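Local coordinates for flavin reductase domain protein (Arthrobacter sp., PDB 2QCK) that probably binds FMN and acts as a dimeric flavin reductase of the split-barrel type, at residues I122-S127 with V133-V138; P51-N56 with I73-L78; Y106-L111 with W117-I122; L85-A90 with G155-P160. All coordinates share one frame; numbering follows the deposited sequence. Where two conformers were deposited one is given.

Interaction 1. Residues I122-S127 with V133-V138; sequences IQMRLS and VVVVEV
Ile122 to Leu126 and Val133 to Glu137 run side by side as the antiparallel arms of a beta hairpin, within the split-barrel fold of the flavin reductase-like family. Their axes lie 4.5 Å apart. Leu126 and Val133 exchange two backbone bonds, and Leu126 N reaches Val133 O at 2.8 Å. Further along, Gln123 N bonds to Val135 O and Val135 N to Met124 O. The pairing is not even. Between the pairs Ile122–Val136 and Arg125–Val134, the first strand has two residues and the second has one. This is a beta bulge, and the psi of Gln123, -45°, is helical rather than extended.

Ile122, Arg125, Val134 and Val136 share one face. Ile122 CG2 sits 3.8 Å from Val134 CG1, and Ile73 packs on Ile122 and Val136. Met124, a selenomethionine, lies on the other face, with its CG 3.9 Å from Val135 CG2. Leu126 of the second subunit packs on Met124, and Phe128 of that subunit on Val135. Gln123 bends at chi2 (-65°), which lays its amide across the stem of Glu137, with NE2 3.5 Å from Glu137 CB. That NE2 bonds to Lys121 O. Arg125 bends at its second torsion, and its NE bonds to Ile67 O. Ile122 CG2 rests 3.4 Å above the Arg125 guanidinium plane, over its centre.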
loop_
_atom_site.group_PDB
_atom_site.type_symbol
_atom_site.label_atom_id
_atom_site.label_comp_id
_atom_site.label_asym_id
_atom_site.label_seq_id
_atom_site.Cartn_x
_atom_site.Cartn_y
_atom_site.Cartn_z
ATOM N N ILE A 122 -12.532 7.190 10.960
ATOM C CA ILE A 122 -12.510 7.646 9.573
ATOM C C ILE A 122 -12.739 9.149 9.523
ATOM O O ILE A 122 -13.746 9.649 10.046
ATOM C CB ILE A 122 -13.594 6.992 8.725
ATOM C CG1 ILE A 122 -13.348 5.491 8.630
ATOM C CG2 ILE A 122 -13.581 7.570 7.266
ATOM C CD1 ILE A 122 -14.506 4.732 7.916
ATOM N N GLN A 123 -11.792 9.854 8.901
ATOM C CA GLN A 123 -11.865 11.319 8.733
ATOM C C GLN A 123 -12.747 11.675 7.538
ATOM O O GLN A 123 -13.630 12.514 7.615
ATOM C CB GLN A 123 -10.455 11.859 8.580
ATOM C CG GLN A 123 -9.573 11.479 9.753
ATOM C CD GLN A 123 -10.007 12.087 11.064
ATOM O OE1 GLN A 123 -9.875 13.291 11.260
ATOM N NE2 GLN A 123 -10.497 11.257 11.992
HETATM N N MSE A 124 -12.557 10.979 6.440
HETATM C CA MSE A 124 -13.253 11.271 5.218
HETATM C C MSE A 124 -12.998 10.104 4.301
HETATM O O MSE A 124 -12.020 9.356 4.481
HETATM C CB MSE A 124 -12.585 12.506 4.570
HETATM C CG MSE A 124 -11.090 12.080 4.089
HETATM SE SE MSE A 124 -10.179 13.555 4.370
HETATM C CE MSE A 124 -10.161 13.720 6.319
ATOM N N ARG A 125 -13.866 9.969 3.298
ATOM C CA ARG A 125 -13.631 9.116 2.138
ATOM C C ARG A 125 -13.625 9.982 0.900
ATOM O O ARG A 125 -14.496 10.863 0.760
ATOM C CB ARG A 125 -14.762 8.082 1.988
ATOM C CG ARG A 125 -15.141 7.392 3.282
ATOM C CD ARG A 125 -16.507 7.811 3.754
ATOM N NE ARG A 125 -16.793 7.277 5.080
ATOM C CZ ARG A 125 -16.837 7.986 6.216
ATOM N NH1 ARG A 125 -16.613 9.290 6.256
ATOM N NH2 ARG A 125 -17.095 7.355 7.341
ATOM N N LEU A 126 -12.691 9.739 -0.027
ATOM C CA LEU A 126 -12.626 10.455 -1.288
ATOM C C LEU A 126 -13.164 9.534 -2.354
ATOM O O LEU A 126 -12.460 8.595 -2.783
ATOM C CB LEU A 126 -11.190 10.769 -1.574
ATOM C CG LEU A 126 -10.767 11.743 -2.672
ATOM C CD1 LEU A 126 -11.425 13.102 -2.544
ATOM C CD2 LEU A 126 -9.220 11.822 -2.605
ATOM N N SER A 127 -14.408 9.763 -2.766
ATOM C CA SER A 127 -15.113 8.780 -3.560
ATOM C C SER A 127 -15.121 9.127 -5.010
ATOM O O SER A 127 -15.524 10.222 -5.409
ATOM C CB SER A 127 -16.535 8.566 -3.053
ATOM O OG SER A 127 -16.475 8.061 -1.744
ATOM N N VAL A 133 -10.841 6.338 -1.659
ATOM C CA VAL A 133 -9.738 6.396 -0.710
ATOM C C VAL A 133 -10.320 6.697 0.680
ATOM O O VAL A 133 -11.113 7.636 0.849
ATOM C CB VAL A 133 -8.734 7.507 -1.096
ATOM C CG1 VAL A 133 -7.598 7.645 -0.069
ATOM C CG2 VAL A 133 -8.231 7.282 -2.605
ATOM N N VAL A 134 -9.947 5.897 1.678
ATOM C CA VAL A 134 -10.419 6.113 3.032
ATOM C C VAL A 134 -9.205 6.535 3.862
ATOM O O VAL A 134 -8.201 5.800 3.863
ATOM C CB VAL A 134 -11.053 4.875 3.632
ATOM C CG1 VAL A 134 -11.715 5.246 4.917
ATOM C CG2 VAL A 134 -12.063 4.198 2.641
ATOM N N VAL A 135 -9.331 7.668 4.576
ATOM C CA VAL A 135 -8.314 8.231 5.477
ATOM C C VAL A 135 -8.760 8.071 6.923
ATOM O O VAL A 135 -9.860 8.463 7.270
ATOM C CB VAL A 135 -8.101 9.752 5.230
ATOM C CG1 VAL A 135 -7.001 10.336 6.215
ATOM C CG2 VAL A 135 -7.775 10.011 3.784
ATOM N N VAL A 136 -7.903 7.496 7.766
ATOM C CA VAL A 136 -8.296 7.096 9.128
ATOM C C VAL A 136 -7.276 7.677 10.088
ATOM O O VAL A 136 -6.087 7.564 9.828
ATOM C CB VAL A 136 -8.240 5.611 9.217
ATOM C CG1 VAL A 136 -8.756 5.139 10.523
ATOM C CG2 VAL A 136 -9.047 4.996 8.026
ATOM N N GLU A 137 -7.738 8.277 11.173
ATOM C CA GLU A 137 -6.853 8.711 12.250
ATOM C C GLU A 137 -6.916 7.691 13.394
ATOM O O GLU A 137 -8.004 7.374 13.898
ATOM C CB GLU A 137 -7.278 10.088 12.783
ATOM C CG GLU A 137 -6.305 10.608 13.875
ATOM C CD GLU A 137 -6.586 12.017 14.378
ATOM O OE1 GLU A 137 -6.986 12.882 13.584
ATOM O OE2 GLU A 137 -6.324 12.286 15.564
ATOM N N VAL A 138 -5.746 7.255 13.856
ATOM C CA VAL A 138 -5.632 6.142 14.773
ATOM C C VAL A 138 -5.825 6.685 16.179
ATOM O O VAL A 138 -5.241 7.682 16.524
ATOM C CB VAL A 138 -4.256 5.452 14.624
ATOM C CG1 VAL A 138 -4.006 4.420 15.703
ATOM C CG2 VAL A 138 -4.162 4.806 13.275
#

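Interaction 2. Residues P51-N56 with I73-L78; sequences PRFTFN and IGVHML
Phe53 and Phe55 meet Val75 and Ile73 through apolar contacts alone. The closest approach is Phe53 CZ to Val75 CG1, 3.5 Å. The tip of the ring does most of the touching: CE1 and CE2 also lie near the valine, and CZ is 3.8 Å from Val75 CB. This phenylalanine and the valine point past one another, while Phe55 and Ile73 reach out to meet from the two strands. Ile73 CD1 comes within 3.6 Å of Phe55 CE1. The same methyl is more loosely placed against Phe53, 4.5 Å from its CZ. Each ring has its CG between the backbone N and the carbonyl carbon (chi1 65° in Phe53), and both stand in the gap between the strands, where Val75 and Ile73 meet them.

The backbones stay well apart. The strand axes cross at 84° and come no closer than 10.5 Å, with side chains filling the distance. Such near-orthogonal strands facing each other across a buried interior belong to the split barrel of this family. Val136 packs on Phe53, Val134 on Phe55, and Ala25 and Ile27 on Val75.

The polar groups of the same strands look elsewhere. Arg52 NH2 forms a salt bridge with Glu129 of the second subunit, and Thr54 OG1 is hydrogen-bonded to Asn56 ND2 of that subunit. His76 ND1 bonds to Ile26 O.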
loop_
_atom_site.group_PDB
_atom_site.type_symbol
_atom_site.label_atom_id
_atom_site.label_comp_id
_atom_site.label_asym_id
_atom_site.label_seq_id
_atom_site.Cartn_x
_atom_site.Cartn_y
_atom_site.Cartn_z
ATOM N N PRO A 51 -1.210 10.073 14.066
ATOM C CA PRO A 51 -1.089 8.847 13.342
ATOM C C PRO A 51 -2.273 8.629 12.441
ATOM O O PRO A 51 -3.412 8.643 12.913
ATOM C CB PRO A 51 -1.039 7.792 14.449
ATOM C CG PRO A 51 -1.658 8.410 15.635
ATOM C CD PRO A 51 -1.419 9.863 15.519
ATOM N N ARG A 52 -1.990 8.406 11.163
ATOM C CA ARG A 52 -3.030 8.101 10.183
ATOM C C ARG A 52 -2.587 7.034 9.197
ATOM O O ARG A 52 -1.423 6.899 8.904
ATOM C CB ARG A 52 -3.409 9.329 9.354
ATOM C CG ARG A 52 -3.631 10.638 10.082
ATOM C CD ARG A 52 -4.226 11.632 9.102
ATOM N NE ARG A 52 -3.625 12.962 9.175
ATOM C CZ ARG A 52 -4.000 13.913 10.016
ATOM N NH1 ARG A 52 -4.975 13.701 10.890
ATOM N NH2 ARG A 52 -3.398 15.085 9.988
ATOM N N PHE A 53 -3.560 6.314 8.648
ATOM C CA PHE A 53 -3.313 5.387 7.571
ATOM C C PHE A 53 -4.410 5.561 6.544
ATOM O O PHE A 53 -5.423 6.170 6.825
ATOM C CB PHE A 53 -3.228 3.898 8.019
ATOM C CG PHE A 53 -4.504 3.315 8.591
ATOM C CD1 PHE A 53 -4.767 3.384 9.938
ATOM C CD2 PHE A 53 -5.374 2.580 7.795
ATOM C CE1 PHE A 53 -5.900 2.820 10.475
ATOM C CE2 PHE A 53 -6.524 2.038 8.337
ATOM C CZ PHE A 53 -6.768 2.153 9.666
ATOM N N THR A 54 -4.155 5.031 5.357
ATOM C CA THR A 54 -5.097 5.068 4.245
ATOM C C THR A 54 -5.303 3.669 3.695
ATOM O O THR A 54 -4.424 2.832 3.823
ATOM C CB THR A 54 -4.523 5.940 3.124
ATOM O OG1 THR A 54 -3.207 5.487 2.817
ATOM C CG2 THR A 54 -4.442 7.375 3.548
ATOM N N PHE A 55 -6.470 3.420 3.096
ATOM C CA PHE A 55 -6.659 2.280 2.217
ATOM C C PHE A 55 -7.672 2.643 1.127
ATOM O O PHE A 55 -8.372 3.673 1.213
ATOM C CB PHE A 55 -7.108 1.042 3.026
ATOM C CG PHE A 55 -8.432 1.204 3.704
ATOM C CD1 PHE A 55 -8.529 1.861 4.919
ATOM C CD2 PHE A 55 -9.623 0.719 3.115
ATOM C CE1 PHE A 55 -9.759 1.987 5.552
ATOM C CE2 PHE A 55 -10.833 0.895 3.740
ATOM C CZ PHE A 55 -10.903 1.534 4.947
ATOM N N ASN A 56 -7.740 1.800 0.110
ATOM C CA ASN A 56 -8.686 1.948 -0.967
ATOM C C ASN A 56 -9.687 0.793 -0.950
ATOM O O ASN A 56 -9.357 -0.340 -0.541
ATOM C CB ASN A 56 -7.968 2.006 -2.316
ATOM C CG ASN A 56 -6.938 3.136 -2.405
ATOM O OD1 ASN A 56 -7.068 4.161 -1.739
ATOM N ND2 ASN A 56 -5.884 2.938 -3.213
ATOM N N ILE A 73 -13.336 2.201 12.926
ATOM C CA ILE A 73 -12.941 0.971 12.271
ATOM C C ILE A 73 -11.679 0.384 12.916
ATOM O O ILE A 73 -10.950 1.053 13.646
ATOM C CB ILE A 73 -12.722 1.153 10.748
ATOM C CG1 ILE A 73 -11.440 1.924 10.411
ATOM C CG2 ILE A 73 -13.886 1.892 10.109
ATOM C CD1 ILE A 73 -11.140 1.872 8.881
ATOM N N GLY A 74 -11.450 -0.895 12.666
ATOM C CA GLY A 74 -10.215 -1.550 13.087
ATOM C C GLY A 74 -9.391 -1.970 11.893
ATOM O O GLY A 74 -9.926 -2.336 10.867
ATOM N N VAL A 75 -8.071 -1.909 12.023
ATOM C CA VAL A 75 -7.202 -2.576 11.075
ATOM C C VAL A 75 -6.311 -3.617 11.763
ATOM O O VAL A 75 -5.778 -3.366 12.855
ATOM C CB VAL A 75 -6.341 -1.545 10.207
ATOM C CG1 VAL A 75 -5.365 -0.799 11.036
ATOM C CG2 VAL A 75 -5.647 -2.268 9.053
ATOM N N HIS A 76 -6.176 -4.783 11.130
ATOM C CA HIS A 76 -5.403 -5.907 11.690
ATOM C C HIS A 76 -4.277 -6.297 10.779
ATOM O O HIS A 76 -4.503 -6.602 9.617
ATOM C CB HIS A 76 -6.275 -7.111 11.905
ATOM C CG HIS A 76 -7.432 -6.837 12.801
ATOM N ND1 HIS A 76 -8.516 -6.090 12.389
ATOM C CD2 HIS A 76 -7.682 -7.206 14.076
ATOM C CE1 HIS A 76 -9.396 -6.024 13.374
ATOM N NE2 HIS A 76 -8.907 -6.686 14.410
HETATM N N MSE A 77 -3.069 -6.265 11.304
HETATM C CA MSE A 77 -1.882 -6.757 10.573
HETATM C C MSE A 77 -1.816 -8.252 10.829
HETATM O O MSE A 77 -2.108 -8.720 11.938
HETATM C CB MSE A 77 -0.616 -6.095 11.096
HETATM C CG MSE A 77 -0.401 -4.715 10.533
HETATM SE SE MSE A 77 -1.749 -3.370 11.061
HETATM C CE MSE A 77 -0.863 -1.802 10.168
ATOM N N LEU A 78 -1.454 -8.985 9.784
ATOM C CA LEU A 78 -1.532 -10.434 9.735
ATOM C C LEU A 78 -0.145 -11.035 9.648
ATOM O O LEU A 78 0.755 -10.484 9.014
ATOM C CB LEU A 78 -2.367 -10.859 8.504
ATOM C CG LEU A 78 -3.828 -10.410 8.493
ATOM C CD1 LEU A 78 -4.629 -11.168 7.444
ATOM C CD2 LEU A 78 -4.492 -10.591 9.857
#

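Interaction 3. Residues Y106-L111 with W117-I122; sequences YEVPIL and WLIGKI
Ile110 turns its CG2 anti to the backbone N, with CG1 on the N side (chi1 -57°). Trp117 holds its CG between its own N and carbonyl carbon (chi1 53°). Together these torsions lay both isoleucine branches over one face of the indole. CG2 of Ile110 makes a CH-pi contact with the five-membered ring of Trp117, 3.6 Å from its centroid and 20° off the normal. Ile110 CD1 stands 3.8 Å above the indole plane of Trp117, shifted toward the rim near CD2 and CE3. With an alanine in place of Trp117 this platform would be gone, and Ile110 would probably lose the packing that fixes its two branches.

Ile119 meets the remaining residues of the contact on 106-111. Its CD1 touches Ile110 CD1 at 3.9 Å and meets Val108 CB tip to tip at the same distance. Its other methyl, CG2, lies 3.8 Å from CD2 of Tyr106. The tyrosine ring is also stacked with His72.

Strand 109-111 pairs with strand 101-103. The contact therefore packs a small two-stranded antiparallel sheet, and part of the connection between its two strands, against long strand 116-127 of the split barrel.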
loop_
_atom_site.group_PDB
_atom_site.type_symbol
_atom_site.label_atom_id
_atom_site.label_comp_id
_atom_site.label_asym_id
_atom_site.label_seq_id
_atom_site.Cartn_x
_atom_site.Cartn_y
_atom_site.Cartn_z
ATOM N N TYR A 106 -14.945 1.126 21.237
ATOM C CA TYR A 106 -15.924 1.710 20.334
ATOM C C TYR A 106 -16.780 0.663 19.620
ATOM O O TYR A 106 -17.361 0.946 18.560
ATOM C CB TYR A 106 -15.234 2.614 19.323
ATOM C CG TYR A 106 -14.239 3.578 19.932
ATOM C CD1 TYR A 106 -14.629 4.843 20.351
ATOM C CD2 TYR A 106 -12.917 3.232 20.080
ATOM C CE1 TYR A 106 -13.719 5.733 20.896
ATOM C CE2 TYR A 106 -11.996 4.113 20.616
ATOM C CZ TYR A 106 -12.400 5.362 21.024
ATOM O OH TYR A 106 -11.477 6.231 21.579
ATOM N N GLU A 107 -16.859 -0.540 20.187
ATOM C CA GLU A 107 -17.636 -1.642 19.604
ATOM C C GLU A 107 -17.078 -2.074 18.243
ATOM O O GLU A 107 -17.797 -2.637 17.427
ATOM C CB GLU A 107 -19.098 -1.236 19.433
ATOM C CG GLU A 107 -19.741 -0.724 20.703
ATOM C CD GLU A 107 -20.394 -1.836 21.468
ATOM O OE1 GLU A 107 -21.491 -2.262 21.045
ATOM O OE2 GLU A 107 -19.807 -2.294 22.472
ATOM N N VAL A 108 -15.811 -1.775 17.992
ATOM C CA VAL A 108 -15.143 -2.237 16.783
ATOM C C VAL A 108 -14.906 -3.747 16.932
ATOM O O VAL A 108 -14.527 -4.231 18.027
ATOM C CB VAL A 108 -13.805 -1.494 16.569
ATOM C CG1 VAL A 108 -13.021 -2.074 15.346
ATOM C CG2 VAL A 108 -14.053 0.009 16.386
ATOM N N PRO A 109 -15.152 -4.523 15.849
ATOM C CA PRO A 109 -14.819 -5.942 15.926
ATOM C C PRO A 109 -13.314 -6.161 15.838
ATOM O O PRO A 109 -12.653 -5.742 14.866
ATOM C CB PRO A 109 -15.533 -6.536 14.706
ATOM C CG PRO A 109 -16.436 -5.471 14.192
ATOM C CD PRO A 109 -15.755 -4.203 14.545
ATOM N N ILE A 110 -12.787 -6.791 16.876
ATOM C CA ILE A 110 -11.387 -7.133 17.014
ATOM C C ILE A 110 -11.169 -8.648 16.809
ATOM O O ILE A 110 -11.745 -9.495 17.518
ATOM C CB ILE A 110 -10.771 -6.623 18.368
ATOM C CG1 ILE A 110 -10.950 -5.107 18.505
ATOM C CG2 ILE A 110 -9.263 -6.969 18.416
ATOM C CD1 ILE A 110 -10.151 -4.277 17.482
ATOM N N LEU A 111 -10.337 -8.957 15.815
ATOM C CA LEU A 111 -9.978 -10.297 15.459
ATOM C C LEU A 111 -8.850 -10.755 16.338
ATOM O O LEU A 111 -7.862 -10.054 16.497
ATOM C CB LEU A 111 -9.496 -10.363 14.011
ATOM C CG LEU A 111 -10.376 -9.773 12.917
ATOM C CD1 LEU A 111 -9.698 -9.991 11.540
ATOM C CD2 LEU A 111 -11.770 -10.367 13.004
ATOM N N TRP A 117 -3.361 -4.880 16.132
ATOM C CA TRP A 117 -4.401 -4.042 15.535
ATOM C C TRP A 117 -4.330 -2.580 15.969
ATOM O O TRP A 117 -3.728 -2.233 17.004
ATOM C CB TRP A 117 -5.789 -4.606 15.859
ATOM C CG TRP A 117 -6.019 -4.842 17.320
ATOM C CD1 TRP A 117 -5.857 -6.009 17.986
ATOM C CD2 TRP A 117 -6.463 -3.887 18.286
ATOM N NE1 TRP A 117 -6.165 -5.848 19.321
ATOM C CE2 TRP A 117 -6.541 -4.548 19.526
ATOM C CE3 TRP A 117 -6.807 -2.541 18.221
ATOM C CZ2 TRP A 117 -6.937 -3.913 20.681
ATOM C CZ3 TRP A 117 -7.177 -1.905 19.368
ATOM C CH2 TRP A 117 -7.261 -2.594 20.586
ATOM N N LEU A 118 -5.002 -1.745 15.181
ATOM C CA LEU A 118 -5.198 -0.340 15.500
ATOM C C LEU A 118 -6.673 -0.017 15.324
ATOM O O LEU A 118 -7.327 -0.596 14.443
ATOM C CB LEU A 118 -4.366 0.533 14.543
ATOM C CG LEU A 118 -2.862 0.274 14.445
ATOM C CD1 LEU A 118 -2.226 1.183 13.423
ATOM C CD2 LEU A 118 -2.227 0.459 15.791
ATOM N N ILE A 119 -7.192 0.893 16.147
ATOM C CA ILE A 119 -8.550 1.420 15.987
ATOM C C ILE A 119 -8.447 2.890 15.559
ATOM O O ILE A 119 -7.648 3.671 16.082
ATOM C CB ILE A 119 -9.424 1.238 17.273
ATOM C CG1 ILE A 119 -9.810 -0.241 17.417
ATOM C CG2 ILE A 119 -10.715 2.088 17.229
ATOM C CD1 ILE A 119 -10.604 -0.584 18.639
ATOM N N GLY A 120 -9.257 3.261 14.576
ATOM C CA GLY A 120 -9.221 4.609 14.050
ATOM C C GLY A 120 -10.597 5.182 13.833
ATOM O O GLY A 120 -11.602 4.452 13.868
ATOM N N LYS A 121 -10.624 6.501 13.671
ATOM C CA LYS A 121 -11.801 7.233 13.243
ATOM C C LYS A 121 -11.587 7.588 11.800
ATOM O O LYS A 121 -10.590 8.232 11.445
ATOM C CB LYS A 121 -11.979 8.512 14.057
ATOM C CG LYS A 121 -12.269 8.282 15.535
ATOM N N ILE A 122 -12.532 7.190 10.960
ATOM C CA ILE A 122 -12.510 7.646 9.573
ATOM C C ILE A 122 -12.739 9.149 9.523
ATOM O O ILE A 122 -13.746 9.649 10.046
ATOM C CB ILE A 122 -13.594 6.992 8.725
ATOM C CG1 ILE A 122 -13.348 5.491 8.630
ATOM C CG2 ILE A 122 -13.581 7.570 7.266
ATOM C CD1 ILE A 122 -14.506 4.732 7.916
#

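Interaction 4. Residues L85-A90 with G155-P160; sequences LADRFA and GAYSQP
Ala86 O is approached by several groups at the end of helix 83-88. Thr39 OG1 is hydrogen-bonded to it, Phe89 N reaches it weakly at 3.3 Å, and Tyr157 OH lies 3.5 Å away. Every contact between the two segments involves the tyrosine. Its CG is anti to the carbonyl carbon (chi1 -70°), and the ring extends from strand 156-160 to the helix. There Tyr157 CE1 lies 3.6 Å from Ala86 CB. The hydroxyl reaches the helix backbone, with Tyr157 OH 3.4 Å from Ala86 C. Asp87 stands beside the ring, its OD1 4.3 Å from Tyr157 CE2, while its OD2 forms a salt bridge with Arg91. Val24 packs on both Ala86 and Tyr157, and Tyr152 meets the Tyr157 ring edge-to-face. An alanine at Tyr157 would remove ring and hydroxyl, and is likely to open a gap beside Ala86 and leave Tyr152 without its aromatic mate.

Ser158 and Gln159 pair antiparallel with a strand of the second subunit, and Leu163 of that subunit packs on Tyr157. The arrangement thus joins a short helix of the flavin reductase-like domain to an edge strand through which the sheet continues across the dimer interface.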
loop_
_atom_site.group_PDB
_atom_site.type_symbol
_atom_site.label_atom_id
_atom_site.label_comp_id
_atom_site.label_asym_id
_atom_site.label_seq_id
_atom_site.Cartn_x
_atom_site.Cartn_y
_atom_site.Cartn_z
ATOM N N LEU A 85 -7.486 -16.716 8.030
ATOM C CA LEU A 85 -8.320 -15.594 8.370
ATOM C C LEU A 85 -8.352 -14.610 7.212
ATOM O O LEU A 85 -9.447 -14.135 6.833
ATOM C CB LEU A 85 -7.770 -14.942 9.632
ATOM C CG LEU A 85 -8.571 -13.901 10.381
ATOM C CD1 LEU A 85 -9.769 -14.507 11.144
ATOM C CD2 LEU A 85 -7.538 -13.189 11.289
ATOM N N ALA A 86 -7.179 -14.359 6.618
ATOM C CA ALA A 86 -7.082 -13.601 5.359
ATOM C C ALA A 86 -8.008 -14.138 4.265
ATOM O O ALA A 86 -8.741 -13.378 3.657
ATOM C CB ALA A 86 -5.633 -13.501 4.830
ATOM N N ASP A 87 -7.986 -15.436 4.018
ATOM C CA ASP A 87 -8.828 -16.040 3.007
ATOM C C ASP A 87 -10.339 -15.939 3.346
ATOM O O ASP A 87 -11.155 -15.636 2.469
ATOM C CB ASP A 87 -8.383 -17.484 2.836
ATOM C CG ASP A 87 -8.925 -18.127 1.589
ATOM O OD1 ASP A 87 -8.542 -17.716 0.461
ATOM O OD2 ASP A 87 -9.700 -19.086 1.727
ATOM N N ARG A 88 -10.681 -16.229 4.605
ATOM C CA ARG A 88 -12.029 -15.991 5.191
ATOM C C ARG A 88 -12.591 -14.633 4.816
ATOM O O ARG A 88 -13.730 -14.506 4.395
ATOM C CB ARG A 88 -11.973 -16.009 6.730
ATOM C CG ARG A 88 -12.630 -17.181 7.423
ATOM C CD ARG A 88 -12.304 -17.137 8.941
ATOM N NE ARG A 88 -12.116 -18.463 9.515
ATOM C CZ ARG A 88 -11.333 -18.755 10.548
ATOM N NH1 ARG A 88 -10.611 -17.833 11.163
ATOM N NH2 ARG A 88 -11.255 -20.004 10.960
ATOM N N PHE A 89 -11.766 -13.615 5.031
ATOM C CA PHE A 89 -12.175 -12.225 4.912
ATOM C C PHE A 89 -12.078 -11.667 3.487
ATOM O O PHE A 89 -12.362 -10.472 3.255
ATOM C CB PHE A 89 -11.390 -11.416 5.947
ATOM C CG PHE A 89 -12.064 -11.393 7.289
ATOM C CD1 PHE A 89 -11.870 -12.410 8.217
ATOM C CD2 PHE A 89 -12.968 -10.394 7.587
ATOM C CE1 PHE A 89 -12.502 -12.395 9.425
ATOM C CE2 PHE A 89 -13.628 -10.392 8.797
ATOM C CZ PHE A 89 -13.387 -11.395 9.726
ATOM N N ALA A 90 -11.696 -12.538 2.543
ATOM C CA ALA A 90 -11.638 -12.191 1.128
ATOM C C ALA A 90 -12.766 -12.852 0.352
ATOM O O ALA A 90 -13.010 -12.466 -0.787
ATOM C CB ALA A 90 -10.232 -12.570 0.509
ATOM N N GLY A 155 -1.876 -13.234 -6.884
ATOM C CA GLY A 155 -2.874 -14.216 -6.513
ATOM C C GLY A 155 -2.464 -15.257 -5.503
ATOM O O GLY A 155 -3.218 -16.181 -5.296
ATOM N N ALA A 156 -1.326 -15.112 -4.813
ATOM C CA ALA A 156 -0.946 -16.127 -3.842
ATOM C C ALA A 156 -0.469 -15.465 -2.568
ATOM O O ALA A 156 0.140 -14.398 -2.615
ATOM C CB ALA A 156 0.166 -17.049 -4.409
ATOM N N TYR A 157 -0.773 -16.100 -1.439
ATOM C CA TYR A 157 -0.202 -15.702 -0.163
ATOM C C TYR A 157 1.235 -16.166 -0.091
ATOM O O TYR A 157 1.534 -17.307 -0.370
ATOM C CB TYR A 157 -1.022 -16.262 0.996
ATOM C CG TYR A 157 -2.384 -15.610 1.129
ATOM C CD1 TYR A 157 -2.527 -14.295 1.593
ATOM C CD2 TYR A 157 -3.527 -16.294 0.792
ATOM C CE1 TYR A 157 -3.812 -13.697 1.688
ATOM C CE2 TYR A 157 -4.778 -15.704 0.897
ATOM C CZ TYR A 157 -4.910 -14.421 1.331
ATOM O OH TYR A 157 -6.168 -13.866 1.404
ATOM N N SER A 158 2.122 -15.264 0.326
ATOM C CA SER A 158 3.546 -15.473 0.355
ATOM C C SER A 158 4.094 -15.024 1.699
ATOM O O SER A 158 3.396 -14.389 2.502
ATOM C CB SER A 158 4.229 -14.639 -0.731
ATOM O OG SER A 158 3.965 -15.174 -2.022
ATOM N N GLN A 159 5.349 -15.368 1.932
ATOM C CA GLN A 159 6.053 -14.909 3.097
ATOM C C GLN A 159 7.321 -14.203 2.628
ATOM O O GLN A 159 7.861 -14.559 1.590
ATOM C CB GLN A 159 6.389 -16.079 3.972
ATOM C CG GLN A 159 7.505 -16.946 3.438
ATOM C CD GLN A 159 7.842 -18.038 4.398
ATOM O OE1 GLN A 159 8.305 -17.770 5.513
ATOM N NE2 GLN A 159 7.610 -19.283 3.982
ATOM N N PRO A 160 7.755 -13.192 3.369
ATOM C CA PRO A 160 8.950 -12.484 2.964
ATOM C C PRO A 160 10.193 -13.210 3.473
ATOM O O PRO A 160 10.229 -13.665 4.614
ATOM C CB PRO A 160 8.778 -11.119 3.606
ATOM C CG PRO A 160 8.013 -11.357 4.828
ATOM C CD PRO A 160 7.176 -12.621 4.600
#

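In the fold
Interaction 2 comes first along the chain. Between its segments 51-56 and 73-78 lie 16 residues, helix 64-69 among them. Helix 83-88 follows and opens interaction 4, which closes only at strand 156-162. Interactions 3 and 1 both lie within that long excursion, one after the other, and none of the four cross. They share Ile122 on strand 116-127. Strand 72-77 pairs with strand 116-127, and strand 51-58 with strand 131-143. Interactions 1 and 2 and the 117-122 side of interaction 3 therefore share one sheet, and interaction 3 ties the small sheet to it. Leu78 and Leu111 reach helix 83-88. Interactions 1 and 4 lie on opposite sides of the chain centre, their own centres about 24 Å apart.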